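Local coordinates for protein flavohemoglobin (Malassezia yamatoensis, PDB 6O0A) that probably detoxifies nitric oxide as a dioxygenase, passing electrons from NAD(P)H through bound FAD to the heme of its globin domain, at residues A[102-107]-A[265-270]; A[198-203]-A[261-266]; A[207-212]-A[221-226]; A[291-296]-A[367-372]. One frame throughout, in Å; residues are numbered along the deposited sequence. Where two conformers were deposited one is given.

Interaction 1: A[102-107]-A[265-270]; sequences VANKHA and YGDMTL. With HEM (protoporphyrin IX containing Fe), chain C.
With CG beside its own backbone N (chi1 -85°), Asn104 turns its amide off helix 96-108 toward Gly266, while Tyr265, its CG likewise beside the backbone N (chi1 -71°), lays its ring over Ala107. Gly266 N donates to Asn104 OD1 at 2.8 Å, approaching from above the carbonyl plane; ND2 of the same amide is held by Ser100 O one turn back. Glycine suits position 266 because its backbone angles would jam a CB against the preceding carbonyl. Ala107 CB sits 3.6 Å from the centroid of the Tyr265 ring, almost on its normal, a CH-pi contact that a small methyl makes without pushing the loop away. This is the seam between the globin domain and the FAD-binding barrel, and the helix is the proximal (F) helix of the globin fold: on its other side His106 NE2 binds the heme iron at 2.2 Å, and His106 ND1 is hydrogen-bonded to Glu158. Next to it, Lys105 NZ makes a weak 3.3 Å bond to heme O1A.

Interaction 2: A[198-203]-A[261-266]; sequences AMTPGK and ISNPYG
The Pro264 ring meets Thr200 with its CD and CG corner, and the Asn263 amide reaches the loop with its OD1 end, through a water. Both belong to the FAD-binding barrel typical of the ferredoxin reductase family, where the loop leading into strand 207-213 runs past the end of strand 258-262. Thr200 CB lies 3.8 Å from Pro264 CD, and Thr200 O is 3.7 Å from Pro264 CG; a rigid proline offers a compact apolar surface here without an N-H to satisfy. Gly202 CA lies 4.1 Å from Pro264 CG. The polar links between the two segments run through water. One molecule accepts from Thr200 N and donates to Asn263 OD1, 2.8 Å from each. Thr200 places OG1 beside its backbone N (chi1 -59°), where it is bonded to Gln165 and Ala166 N, while Asn263 ND2 is held by Asn167; the linker at 165-167 thus grips both partners. At the other end of the contact the long, solvent-exposed Lys203 side chain reaches toward Gly266: a second water accepts from its NZ at 2.8 Å and donates to Gly266 O at 2.9 Å.

Interaction 3: A[207-212]-A[221-226]; sequences YISIYA and PRQFTL. With FAD (flavin-adenine dinucleotide), chain B.
Backbone bonds pair Ile208 with Phe224 and Ile210 with Arg222, two antiparallel hydrogen-bonded pairs in a beta hairpin, with Phe224 N to Ile208 O at 2.9 Å. Among the side chains, Gln223 NE2 donates to Ser209 OG at 3.0 Å, with the hydroxyl exactly in the amide plane; Ser108 is a second partner of that OG. Gln223 chi1 (-65°) sets CG beside the Tyr207 ring, and the chi2 bend (77°) swings the amide to the serine. Apolar contacts fill both faces: Pro221 CB lies over the Tyr211 ring, 3.7 Å from its centroid, in a CH-pi contact, and on the opposite face Ile208 CG1 meets Leu226 CD2 at 3.8 Å. Within this hairpin, the polar bonds to FAD come from strand 219-225; Arg222 to Thr225 correspond to the family's RxY(S/T) flavin-binding motif, with Phe224 in the tyrosine place. Arg222 answers the diphosphate charge, NE donating to O2P at 2.8 Å and NH2 to O1A, while Thr225 N donates to flavin N5 at 3.2 Å. Gln223 O accepts from ribityl O2' at 2.6 Å. Strand 219-225 edges the six-stranded barrel sheet; strand 207-213 separates it from strand 258-262, with helix 96-108 against Tyr207 and helix 246-251 against Ile210 and Arg222.

Interaction 4: A[291-296]-A[367-372]; sequences TPVLAF and SVFLCG. With FAD (flavin-adenine dinucleotide), chain B.
Phe296 directs one atom of its ring, CE2, almost at the middle of the Phe369 face, a T-shaped (edge-to-face) pair with planes 79° apart and centroids 5.1 Å apart. CE2 stands 3.7 Å above the Phe369 plane, so that its C-H points into the pi cloud. Phe369 is brought under the helix by its first torsion, which sets CG opposite the backbone N (chi1 170°) and carries the ring out from the strand. The edge of the same ring is also occupied: Pro292 CG lies 3.7 Å from Phe369 CZ, and Val293 CG2 lies 4.0 Å from Phe369 CE2. Pro292 CG also touches Cys371 SG at 3.8 Å, where the compact, apolar thiol packs against the proline ring. A proline in the first turn of a helix costs little, because its nitrogen would have no carbonyl to bond there. One turn is thus lined with apolar groups, as expected in the core of a Rossmann-like NAD-binding domain. Just before it, Thr291 OG1 lies 2.9 Å from flavin O4, with Ile288 O as another possible partner. Helix 290-302 lies on one face of the parallel sheet, running obliquely antiparallel to strand 367-371, its Val293 also resting on strand 281-286, while strand 367-371 runs between strands 281-286 and 394-397 with helix 374-386 covering Leu370 on the other face.

All four contacts are largely buried, but interaction 2 reaches furthest toward the surface and relies on water, whereas interaction 4 is wholly apolar across its two segments and interaction 3 is mainly backbone pairing. Interactions 2 and 3 share the barrel sheet, strands 258-262 and 207-213 being neighbours, with Ser262 N 2.8 Å from Ser209 O. Interactions 1 and 2 share Tyr265 and Gly266, so one loop faces the globin helix and the loop 198-203. Its continuation reaches the NAD-binding domain, where Met268 and Leu270 touch Phe369 and Phe296 of interaction 4. Interactions 3 and 4 approach FAD from different domains, and interaction 1 carries the heme ligand.

Interaction 1: A[102-107]-A[265-270]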
# COMPACT_ATOMS: atom_id res chain seq x y z
N VAL A 102 -1.50 -3.21 7.12
CA VAL A 102 -2.47 -2.27 7.66
C VAL A 102 -1.80 -1.31 8.64
O VAL A 102 -2.05 -0.10 8.61
CB VAL A 102 -3.64 -3.02 8.32
CG1 VAL A 102 -4.57 -2.02 8.98
CG2 VAL A 102 -4.40 -3.84 7.28
N ALA A 103 -0.94 -1.84 9.53
CA ALA A 103 -0.28 -0.99 10.51
C ALA A 103 0.57 0.09 9.84
O ALA A 103 0.59 1.25 10.29
CB ALA A 103 0.60 -1.83 11.43
N ASN A 104 1.28 -0.27 8.77
CA ASN A 104 2.11 0.72 8.08
C ASN A 104 1.25 1.80 7.43
O ASN A 104 1.61 2.98 7.48
CB ASN A 104 3.00 0.03 7.05
CG ASN A 104 4.30 -0.50 7.65
OD1 ASN A 104 5.33 0.18 7.65
ND2 ASN A 104 4.26 -1.74 8.17
N LYS A 105 0.13 1.41 6.83
CA LYS A 105 -0.79 2.40 6.27
C LYS A 105 -1.33 3.32 7.36
O LYS A 105 -1.35 4.55 7.21
CB LYS A 105 -1.94 1.71 5.54
CG LYS A 105 -2.89 2.66 4.81
CD LYS A 105 -2.17 3.37 3.68
CE LYS A 105 -1.79 2.41 2.55
NZ LYS A 105 -2.95 2.10 1.67
N HIS A 106 -1.78 2.73 8.47
CA HIS A 106 -2.28 3.52 9.60
C HIS A 106 -1.25 4.51 10.10
O HIS A 106 -1.57 5.66 10.42
CB HIS A 106 -2.67 2.58 10.73
CG HIS A 106 -3.99 1.92 10.53
ND1 HIS A 106 -4.45 0.94 11.38
CD2 HIS A 106 -4.94 2.11 9.60
CE1 HIS A 106 -5.65 0.55 10.97
NE2 HIS A 106 -5.95 1.23 9.88
N ALA A 107 -0.00 4.05 10.24
CA ALA A 107 1.06 4.93 10.72
C ALA A 107 1.31 6.07 9.73
O ALA A 107 1.47 7.22 10.14
CB ALA A 107 2.34 4.13 10.96
N TYR A 265 6.80 4.87 5.46
CA TYR A 265 6.37 3.58 5.98
C TYR A 265 6.26 2.59 4.83
O TYR A 265 6.39 2.94 3.66
CB TYR A 265 5.04 3.71 6.75
CG TYR A 265 5.20 4.43 8.08
CD1 TYR A 265 5.86 3.83 9.14
CD2 TYR A 265 4.70 5.72 8.26
CE1 TYR A 265 6.03 4.48 10.35
CE2 TYR A 265 4.86 6.38 9.47
CZ TYR A 265 5.53 5.76 10.51
OH TYR A 265 5.70 6.39 11.72
N GLY A 266 6.00 1.33 5.19
CA GLY A 266 5.74 0.31 4.20
C GLY A 266 6.61 -0.88 4.50
O GLY A 266 7.76 -0.71 4.92
N ASP A 267 6.07 -2.09 4.33
CA ASP A 267 6.82 -3.29 4.68
C ASP A 267 7.31 -4.03 3.45
O ASP A 267 7.89 -5.11 3.58
CB ASP A 267 5.98 -4.21 5.57
CG ASP A 267 4.72 -4.73 4.89
OD1 ASP A 267 4.43 -4.35 3.74
OD2 ASP A 267 4.00 -5.52 5.53
N MET A 268 7.11 -3.46 2.26
CA MET A 268 7.55 -4.09 1.01
C MET A 268 8.88 -3.47 0.62
O MET A 268 8.98 -2.65 -0.30
CB MET A 268 6.48 -3.91 -0.06
CG MET A 268 6.73 -4.66 -1.34
SD MET A 268 6.90 -6.41 -1.03
CE MET A 268 5.43 -6.71 -0.04
N THR A 269 9.93 -3.87 1.34
CA THR A 269 11.25 -3.29 1.18
C THR A 269 12.22 -4.29 0.57
O THR A 269 11.93 -5.49 0.43
CB THR A 269 11.78 -2.79 2.52
OG1 THR A 269 11.87 -3.89 3.43
CG2 THR A 269 10.85 -1.74 3.11
N LEU A 270 13.39 -3.78 0.22
CA LEU A 270 14.42 -4.64 -0.36
C LEU A 270 14.78 -5.78 0.58
O LEU A 270 15.02 -6.91 0.14
CB LEU A 270 15.65 -3.80 -0.71
CG LEU A 270 16.72 -4.44 -1.58
CD1 LEU A 270 16.11 -4.93 -2.89
CD2 LEU A 270 17.84 -3.45 -1.84
CHA HEM C . -7.23 1.50 5.80
CHB HEM C . -8.44 -2.19 8.74
CHC HEM C . -9.14 0.95 12.38
CHD HEM C . -8.58 4.63 9.27
C1A HEM C . -7.47 0.23 6.28
C2A HEM C . -7.34 -1.01 5.54
C3A HEM C . -7.67 -2.02 6.35
C4A HEM C . -8.04 -1.47 7.64
CMA HEM C . -7.68 -3.53 6.01
CAA HEM C . -6.87 -1.12 4.08
CBA HEM C . -5.35 -1.24 4.16
CGA HEM C . -4.76 -1.27 2.77
O1A HEM C . -5.10 -0.38 1.95
O2A HEM C . -3.95 -2.19 2.48
C1B HEM C . -8.73 -1.67 9.99
C2B HEM C . -9.11 -2.43 11.16
C3B HEM C . -9.33 -1.56 12.17
C4B HEM C . -9.06 -0.23 11.66
CMB HEM C . -9.26 -3.97 11.17
CAB HEM C . -9.74 -1.84 13.64
CBB HEM C . -9.68 -3.04 14.24
C1C HEM C . -9.09 2.21 11.83
C2C HEM C . -9.36 3.43 12.55
C3C HEM C . -9.21 4.47 11.70
C4C HEM C . -8.85 3.91 10.41
CMC HEM C . -9.73 3.46 14.05
CAC HEM C . -9.41 5.99 11.92
CBC HEM C . -10.27 6.48 12.83
C1D HEM C . -8.16 4.09 8.07
C2D HEM C . -7.87 4.86 6.88
C3D HEM C . -7.51 4.02 5.92
C4D HEM C . -7.55 2.67 6.46
CMD HEM C . -7.99 6.40 6.79
CAD HEM C . -7.12 4.41 4.48
CBD HEM C . -8.25 3.97 3.55
CGD HEM C . -9.40 4.95 3.57
O1D HEM C . -9.16 6.19 3.44
O2D HEM C . -10.57 4.50 3.70
NA HEM C . -7.90 -0.09 7.56
NB HEM C . -8.71 -0.34 10.33
NC HEM C . -8.77 2.53 10.53
ND HEM C . -7.94 2.76 7.79
FE HEM C . -8.07 1.20 9.13

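Interaction 2: A[198-203]-A[261-266]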
# COMPACT_ATOMS: atom_id res chain seq x y z
N ALA A 198 12.72 17.02 11.77
CA ALA A 198 13.74 16.09 11.27
C ALA A 198 13.08 14.99 10.45
O ALA A 198 12.01 14.49 10.79
CB ALA A 198 14.52 15.49 12.44
N MET A 199 13.74 14.59 9.35
CA MET A 199 13.24 13.55 8.47
C MET A 199 13.70 12.17 8.95
O MET A 199 14.88 11.98 9.27
CB MET A 199 13.72 13.76 7.03
CG MET A 199 13.11 14.99 6.35
SD MET A 199 13.91 15.33 4.78
CE MET A 199 13.58 13.80 3.89
N THR A 200 12.76 11.23 8.98
CA THR A 200 13.12 9.82 9.16
C THR A 200 13.71 9.29 7.87
O THR A 200 13.14 9.52 6.80
CB THR A 200 11.88 9.01 9.52
OG1 THR A 200 11.30 9.53 10.73
CG2 THR A 200 12.25 7.55 9.76
N PRO A 201 14.85 8.60 7.91
CA PRO A 201 15.39 8.00 6.69
C PRO A 201 14.45 6.95 6.13
O PRO A 201 13.97 6.08 6.86
CB PRO A 201 16.72 7.38 7.15
CG PRO A 201 17.07 8.10 8.41
CD PRO A 201 15.75 8.43 9.06
N GLY A 202 14.18 7.05 4.84
CA GLY A 202 13.35 6.05 4.19
C GLY A 202 14.15 4.83 3.78
O GLY A 202 15.36 4.87 3.59
N LYS A 203 13.44 3.70 3.68
CA LYS A 203 13.99 2.46 3.16
C LYS A 203 13.45 2.23 1.76
O LYS A 203 12.30 2.56 1.47
CB LYS A 203 13.64 1.28 4.07
CG LYS A 203 14.10 1.47 5.53
CD LYS A 203 13.95 0.20 6.34
CE LYS A 203 12.52 -0.29 6.36
NZ LYS A 203 12.28 -1.32 7.42
N ILE A 261 3.65 16.24 4.27
CA ILE A 261 4.07 14.88 3.93
C ILE A 261 4.26 14.09 5.22
O ILE A 261 4.85 14.59 6.19
CB ILE A 261 5.38 14.86 3.11
CG1 ILE A 261 5.21 15.71 1.85
CG2 ILE A 261 5.75 13.41 2.75
CD1 ILE A 261 6.36 15.62 0.84
N SER A 262 3.77 12.85 5.22
CA SER A 262 3.87 11.99 6.38
C SER A 262 5.30 11.46 6.55
O SER A 262 6.19 11.71 5.73
CB SER A 262 2.92 10.80 6.26
OG SER A 262 3.44 9.86 5.31
N ASN A 263 5.49 10.71 7.62
CA ASN A 263 6.69 9.93 7.78
C ASN A 263 6.64 8.72 6.85
O ASN A 263 5.57 8.31 6.41
CB ASN A 263 6.84 9.53 9.25
CG ASN A 263 7.20 10.72 10.13
OD1 ASN A 263 7.86 11.66 9.66
ND2 ASN A 263 6.79 10.68 11.39
N PRO A 264 7.80 8.16 6.50
CA PRO A 264 7.83 7.06 5.53
C PRO A 264 7.54 5.72 6.18
O PRO A 264 7.98 5.44 7.30
CB PRO A 264 9.26 7.12 4.99
CG PRO A 264 10.07 7.55 6.20
CD PRO A 264 9.16 8.53 6.95
N TYR A 265 6.80 4.87 5.46
CA TYR A 265 6.37 3.58 5.98
C TYR A 265 6.26 2.59 4.83
O TYR A 265 6.39 2.94 3.66
CB TYR A 265 5.04 3.71 6.75
CG TYR A 265 5.20 4.43 8.08
CD1 TYR A 265 5.86 3.83 9.14
CD2 TYR A 265 4.70 5.72 8.26
CE1 TYR A 265 6.03 4.48 10.35
CE2 TYR A 265 4.86 6.38 9.47
CZ TYR A 265 5.53 5.76 10.51
OH TYR A 265 5.70 6.39 11.72
N GLY A 266 6.00 1.33 5.19
CA GLY A 266 5.74 0.31 4.20
C GLY A 266 6.61 -0.88 4.50
O GLY A 266 7.76 -0.71 4.92
O HOH W 1 10.15 11.97 8.12
O HOH W 2 9.57 -1.87 6.93

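Interaction 3: A[207-212]-A[221-226]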
# COMPACT_ATOMS: atom_id res chain seq x y z
N TYR A 207 6.85 4.22 1.15
CA TYR A 207 6.02 5.27 0.59
C TYR A 207 5.78 6.33 1.65
O TYR A 207 6.03 6.13 2.84
CB TYR A 207 4.68 4.71 0.11
CG TYR A 207 3.88 4.01 1.20
CD1 TYR A 207 3.05 4.73 2.06
CD2 TYR A 207 3.94 2.63 1.37
CE1 TYR A 207 2.31 4.08 3.04
CE2 TYR A 207 3.21 1.99 2.34
CZ TYR A 207 2.40 2.72 3.18
OH TYR A 207 1.67 2.06 4.14
N ILE A 208 5.27 7.48 1.19
CA ILE A 208 4.79 8.52 2.09
C ILE A 208 3.34 8.80 1.72
O ILE A 208 2.89 8.51 0.61
CB ILE A 208 5.64 9.82 2.02
CG1 ILE A 208 5.95 10.25 0.58
CG2 ILE A 208 6.99 9.63 2.75
CD1 ILE A 208 4.81 10.86 -0.21
N SER A 209 2.61 9.37 2.66
CA SER A 209 1.33 9.99 2.37
C SER A 209 1.55 11.49 2.21
O SER A 209 2.18 12.12 3.08
CB SER A 209 0.30 9.72 3.47
OG SER A 209 -0.11 8.36 3.51
N ILE A 210 1.09 12.05 1.10
CA ILE A 210 1.15 13.48 0.85
C ILE A 210 -0.28 14.01 0.87
O ILE A 210 -1.22 13.32 0.44
CB ILE A 210 1.87 13.79 -0.48
CG1 ILE A 210 2.05 15.30 -0.64
CG2 ILE A 210 1.14 13.19 -1.67
CD1 ILE A 210 3.13 15.67 -1.62
N TYR A 211 -0.43 15.24 1.38
CA TYR A 211 -1.73 15.83 1.70
C TYR A 211 -1.94 17.10 0.88
O TYR A 211 -1.06 17.96 0.81
CB TYR A 211 -1.81 16.18 3.19
CG TYR A 211 -1.81 14.97 4.10
CD1 TYR A 211 -0.65 14.21 4.28
CD2 TYR A 211 -2.96 14.59 4.76
CE1 TYR A 211 -0.65 13.09 5.10
CE2 TYR A 211 -2.97 13.48 5.60
CZ TYR A 211 -1.81 12.73 5.76
OH TYR A 211 -1.82 11.62 6.58
N ALA A 212 -3.13 17.23 0.29
CA ALA A 212 -3.56 18.50 -0.28
C ALA A 212 -5.07 18.61 -0.13
O ALA A 212 -5.76 17.64 0.18
CB ALA A 212 -3.14 18.63 -1.75
N PRO A 221 -5.25 12.63 1.94
CA PRO A 221 -3.96 11.99 1.68
C PRO A 221 -3.99 10.99 0.54
O PRO A 221 -5.02 10.35 0.30
CB PRO A 221 -3.68 11.28 3.01
CG PRO A 221 -5.05 10.81 3.42
CD PRO A 221 -6.01 11.95 3.00
N ARG A 222 -2.87 10.84 -0.18
CA ARG A 222 -2.63 9.70 -1.06
C ARG A 222 -1.20 9.24 -0.84
O ARG A 222 -0.34 10.04 -0.46
CB ARG A 222 -2.83 10.06 -2.54
CG ARG A 222 -4.22 10.60 -2.92
CD ARG A 222 -5.29 9.54 -2.72
NE ARG A 222 -6.60 9.91 -3.30
CZ ARG A 222 -7.65 10.35 -2.61
NH1 ARG A 222 -7.58 10.49 -1.28
NH2 ARG A 222 -8.78 10.63 -3.24
N GLN A 223 -0.94 7.96 -1.10
CA GLN A 223 0.39 7.37 -0.92
C GLN A 223 1.17 7.32 -2.23
O GLN A 223 0.60 7.02 -3.29
CB GLN A 223 0.31 5.96 -0.34
CG GLN A 223 -0.26 5.92 1.08
CD GLN A 223 -1.76 6.08 1.10
OE1 GLN A 223 -2.48 5.38 0.38
NE2 GLN A 223 -2.26 6.98 1.96
N PHE A 224 2.47 7.62 -2.15
CA PHE A 224 3.36 7.46 -3.30
C PHE A 224 4.69 6.90 -2.85
O PHE A 224 5.22 7.25 -1.80
CB PHE A 224 3.55 8.79 -4.04
CG PHE A 224 2.27 9.37 -4.55
CD1 PHE A 224 1.68 8.89 -5.70
CD2 PHE A 224 1.61 10.36 -3.83
CE1 PHE A 224 0.47 9.40 -6.15
CE2 PHE A 224 0.41 10.88 -4.27
CZ PHE A 224 -0.16 10.40 -5.43
N THR A 225 5.24 6.01 -3.68
CA THR A 225 6.52 5.37 -3.40
C THR A 225 7.68 6.37 -3.50
O THR A 225 7.77 7.15 -4.45
CB THR A 225 6.72 4.23 -4.39
OG1 THR A 225 5.63 3.31 -4.26
CG2 THR A 225 8.04 3.49 -4.11
N LEU A 226 8.57 6.33 -2.51
CA LEU A 226 9.74 7.19 -2.53
C LEU A 226 10.73 6.77 -3.61
O LEU A 226 10.99 5.58 -3.81
CB LEU A 226 10.43 7.16 -1.17
CG LEU A 226 9.60 7.89 -0.12
CD1 LEU A 226 10.26 7.73 1.26
CD2 LEU A 226 9.48 9.37 -0.50
PA FAD B . -8.86 8.49 -6.27
O1A FAD B . -9.63 9.73 -6.02
O2A FAD B . -8.32 7.79 -5.05
O5B FAD B . -9.75 7.46 -7.10
C5B FAD B . -9.30 6.11 -7.30
C4B FAD B . -10.40 5.41 -8.05
O4B FAD B . -11.62 5.47 -7.28
C3B FAD B . -10.76 6.03 -9.39
O3B FAD B . -9.92 5.58 -10.45
C2B FAD B . -12.20 5.55 -9.59
O2B FAD B . -12.24 4.23 -10.13
C1B FAD B . -12.74 5.53 -8.15
N9A FAD B . -13.53 6.71 -7.81
C8A FAD B . -13.06 7.98 -7.60
N7A FAD B . -14.00 8.86 -7.38
C5A FAD B . -15.17 8.12 -7.44
C6A FAD B . -16.53 8.49 -7.36
N6A FAD B . -16.95 9.74 -7.16
N1A FAD B . -17.45 7.51 -7.52
C2A FAD B . -17.04 6.26 -7.73
N3A FAD B . -15.79 5.80 -7.84
C4A FAD B . -14.90 6.79 -7.69
N1 FAD B . 0.51 6.19 -7.58
C2 FAD B . 1.44 6.76 -8.41
O2 FAD B . 1.11 7.42 -9.40
N3 FAD B . 2.79 6.59 -8.12
C4 FAD B . 3.31 5.89 -7.05
O4 FAD B . 4.53 5.82 -6.88
C4X FAD B . 2.32 5.30 -6.18
N5 FAD B . 2.72 4.62 -5.15
C5X FAD B . 1.76 4.05 -4.31
C6 FAD B . 2.18 3.31 -3.21
C7 FAD B . 1.26 2.74 -2.34
C7M FAD B . 1.74 1.91 -1.18
C8 FAD B . -0.12 2.92 -2.57
C8M FAD B . -1.14 2.35 -1.63
C9 FAD B . -0.54 3.65 -3.67
C9A FAD B . 0.39 4.21 -4.56
N10 FAD B . -0.01 4.94 -5.69
C10 FAD B . 0.93 5.50 -6.53
C1' FAD B . -1.44 5.21 -5.95
C2' FAD B . -1.92 6.49 -5.29
O2' FAD B . -1.82 6.36 -3.87
C3' FAD B . -3.36 6.84 -5.68
O3' FAD B . -4.20 5.72 -5.42
C4' FAD B . -3.51 7.25 -7.14
O4' FAD B . -2.56 8.27 -7.44
C5' FAD B . -4.92 7.71 -7.48
O5' FAD B . -5.23 8.86 -6.65
P FAD B . -6.45 9.78 -7.11
O1P FAD B . -6.24 10.50 -8.40
O2P FAD B . -6.72 10.72 -5.97
O3P FAD B . -7.68 8.79 -7.29

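Interaction 4: A[291-296]-A[367-372]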
# COMPACT_ATOMS: atom_id res chain seq x y z
N THR A 291 7.88 2.51 -9.86
CA THR A 291 8.51 3.35 -8.85
C THR A 291 9.20 2.54 -7.74
O THR A 291 10.36 2.85 -7.43
CB THR A 291 7.51 4.39 -8.31
OG1 THR A 291 6.33 3.76 -7.80
CG2 THR A 291 7.12 5.38 -9.42
N PRO A 292 8.59 1.51 -7.12
CA PRO A 292 9.40 0.69 -6.19
C PRO A 292 10.56 -0.03 -6.86
O PRO A 292 11.62 -0.20 -6.25
CB PRO A 292 8.38 -0.31 -5.61
CG PRO A 292 7.24 -0.31 -6.56
CD PRO A 292 7.18 1.06 -7.16
N VAL A 293 10.40 -0.44 -8.12
CA VAL A 293 11.48 -1.11 -8.83
C VAL A 293 12.71 -0.21 -8.92
O VAL A 293 13.84 -0.62 -8.64
CB VAL A 293 10.99 -1.57 -10.22
CG1 VAL A 293 12.15 -2.10 -11.07
CG2 VAL A 293 9.90 -2.65 -10.08
N LEU A 294 12.50 1.05 -9.32
CA LEU A 294 13.62 1.99 -9.37
C LEU A 294 14.24 2.22 -7.99
O LEU A 294 15.47 2.27 -7.85
CB LEU A 294 13.13 3.31 -9.97
CG LEU A 294 14.19 4.41 -10.02
CD1 LEU A 294 15.40 3.97 -10.85
CD2 LEU A 294 13.58 5.71 -10.57
N ALA A 295 13.42 2.33 -6.94
CA ALA A 295 13.97 2.43 -5.59
C ALA A 295 14.84 1.21 -5.25
O ALA A 295 15.94 1.36 -4.71
CB ALA A 295 12.84 2.59 -4.57
N PHE A 296 14.36 0.01 -5.58
CA PHE A 296 15.12 -1.21 -5.28
C PHE A 296 16.42 -1.24 -6.06
O PHE A 296 17.48 -1.59 -5.52
CB PHE A 296 14.31 -2.45 -5.62
CG PHE A 296 13.10 -2.67 -4.76
CD1 PHE A 296 13.06 -2.20 -3.45
CD2 PHE A 296 12.01 -3.37 -5.26
CE1 PHE A 296 11.94 -2.42 -2.66
CE2 PHE A 296 10.89 -3.58 -4.47
CZ PHE A 296 10.86 -3.11 -3.17
N SER A 367 13.20 -14.67 -5.46
CA SER A 367 12.04 -13.90 -5.04
C SER A 367 11.56 -13.10 -6.23
O SER A 367 12.37 -12.56 -7.00
CB SER A 367 12.38 -12.96 -3.88
OG SER A 367 12.76 -13.69 -2.72
N VAL A 368 10.24 -13.05 -6.41
CA VAL A 368 9.63 -12.32 -7.51
C VAL A 368 8.76 -11.22 -6.93
O VAL A 368 7.90 -11.49 -6.08
CB VAL A 368 8.78 -13.24 -8.41
CG1 VAL A 368 8.19 -12.45 -9.55
CG2 VAL A 368 9.63 -14.41 -8.93
N PHE A 369 8.98 -9.99 -7.38
CA PHE A 369 8.23 -8.82 -6.94
C PHE A 369 7.35 -8.31 -8.08
O PHE A 369 7.82 -8.18 -9.21
CB PHE A 369 9.18 -7.72 -6.46
CG PHE A 369 8.51 -6.41 -6.21
CD1 PHE A 369 7.79 -6.20 -5.04
CD2 PHE A 369 8.60 -5.37 -7.13
CE1 PHE A 369 7.17 -4.98 -4.81
CE2 PHE A 369 7.98 -4.14 -6.90
CZ PHE A 369 7.27 -3.95 -5.73
N LEU A 370 6.08 -8.03 -7.78
CA LEU A 370 5.13 -7.52 -8.77
C LEU A 370 4.60 -6.16 -8.34
O LEU A 370 4.22 -5.97 -7.19
CB LEU A 370 3.92 -8.45 -8.94
CG LEU A 370 4.20 -9.93 -9.15
CD1 LEU A 370 2.87 -10.70 -9.19
CD2 LEU A 370 4.99 -10.13 -10.43
N CYS A 371 4.54 -5.22 -9.28
CA CYS A 371 3.85 -3.97 -9.00
C CYS A 371 3.23 -3.46 -10.29
O CYS A 371 3.94 -3.13 -11.24
CB CYS A 371 4.79 -2.93 -8.42
SG CYS A 371 3.91 -1.51 -7.82
N GLY A 372 1.90 -3.38 -10.32
CA GLY A 372 1.19 -2.89 -11.47
C GLY A 372 -0.28 -2.83 -11.14
O GLY A 372 -0.69 -3.03 -9.99
PA FAD B . -8.86 8.49 -6.27
O1A FAD B . -9.63 9.73 -6.02
O2A FAD B . -8.32 7.79 -5.05
O5B FAD B . -9.75 7.46 -7.10
C5B FAD B . -9.30 6.11 -7.30
C4B FAD B . -10.40 5.41 -8.05
O4B FAD B . -11.62 5.47 -7.28
C3B FAD B . -10.76 6.03 -9.39
O3B FAD B . -9.92 5.58 -10.45
C2B FAD B . -12.20 5.55 -9.59
O2B FAD B . -12.24 4.23 -10.13
C1B FAD B . -12.74 5.53 -8.15
N9A FAD B . -13.53 6.71 -7.81
C8A FAD B . -13.06 7.98 -7.60
N7A FAD B . -14.00 8.86 -7.38
C5A FAD B . -15.17 8.12 -7.44
C6A FAD B . -16.53 8.49 -7.36
N6A FAD B . -16.95 9.74 -7.16
N1A FAD B . -17.45 7.51 -7.52
C2A FAD B . -17.04 6.26 -7.73
N3A FAD B . -15.79 5.80 -7.84
C4A FAD B . -14.90 6.79 -7.69
N1 FAD B . 0.51 6.19 -7.58
C2 FAD B . 1.44 6.76 -8.41
O2 FAD B . 1.11 7.42 -9.40
N3 FAD B . 2.79 6.59 -8.12
C4 FAD B . 3.31 5.89 -7.05
O4 FAD B . 4.53 5.82 -6.88
C4X FAD B . 2.32 5.30 -6.18
N5 FAD B . 2.72 4.62 -5.15
C5X FAD B . 1.76 4.05 -4.31
C6 FAD B . 2.18 3.31 -3.21
C7 FAD B . 1.26 2.74 -2.34
C7M FAD B . 1.74 1.91 -1.18
C8 FAD B . -0.12 2.92 -2.57
C8M FAD B . -1.14 2.35 -1.63
C9 FAD B . -0.54 3.65 -3.67
C9A FAD B . 0.39 4.21 -4.56
N10 FAD B . -0.01 4.94 -5.69
C10 FAD B . 0.93 5.50 -6.53
C1' FAD B . -1.44 5.21 -5.95
C2' FAD B . -1.92 6.49 -5.29
O2' FAD B . -1.82 6.36 -3.87
C3' FAD B . -3.36 6.84 -5.68
O3' FAD B . -4.20 5.72 -5.42
C4' FAD B . -3.51 7.25 -7.14
O4' FAD B . -2.56 8.27 -7.44
C5' FAD B . -4.92 7.71 -7.48
O5' FAD B . -5.23 8.86 -6.65
P FAD B . -6.45 9.78 -7.11
O1P FAD B . -6.24 10.50 -8.40
O2P FAD B . -6.72 10.72 -5.97
O3P FAD B . -7.68 8.79 -7.29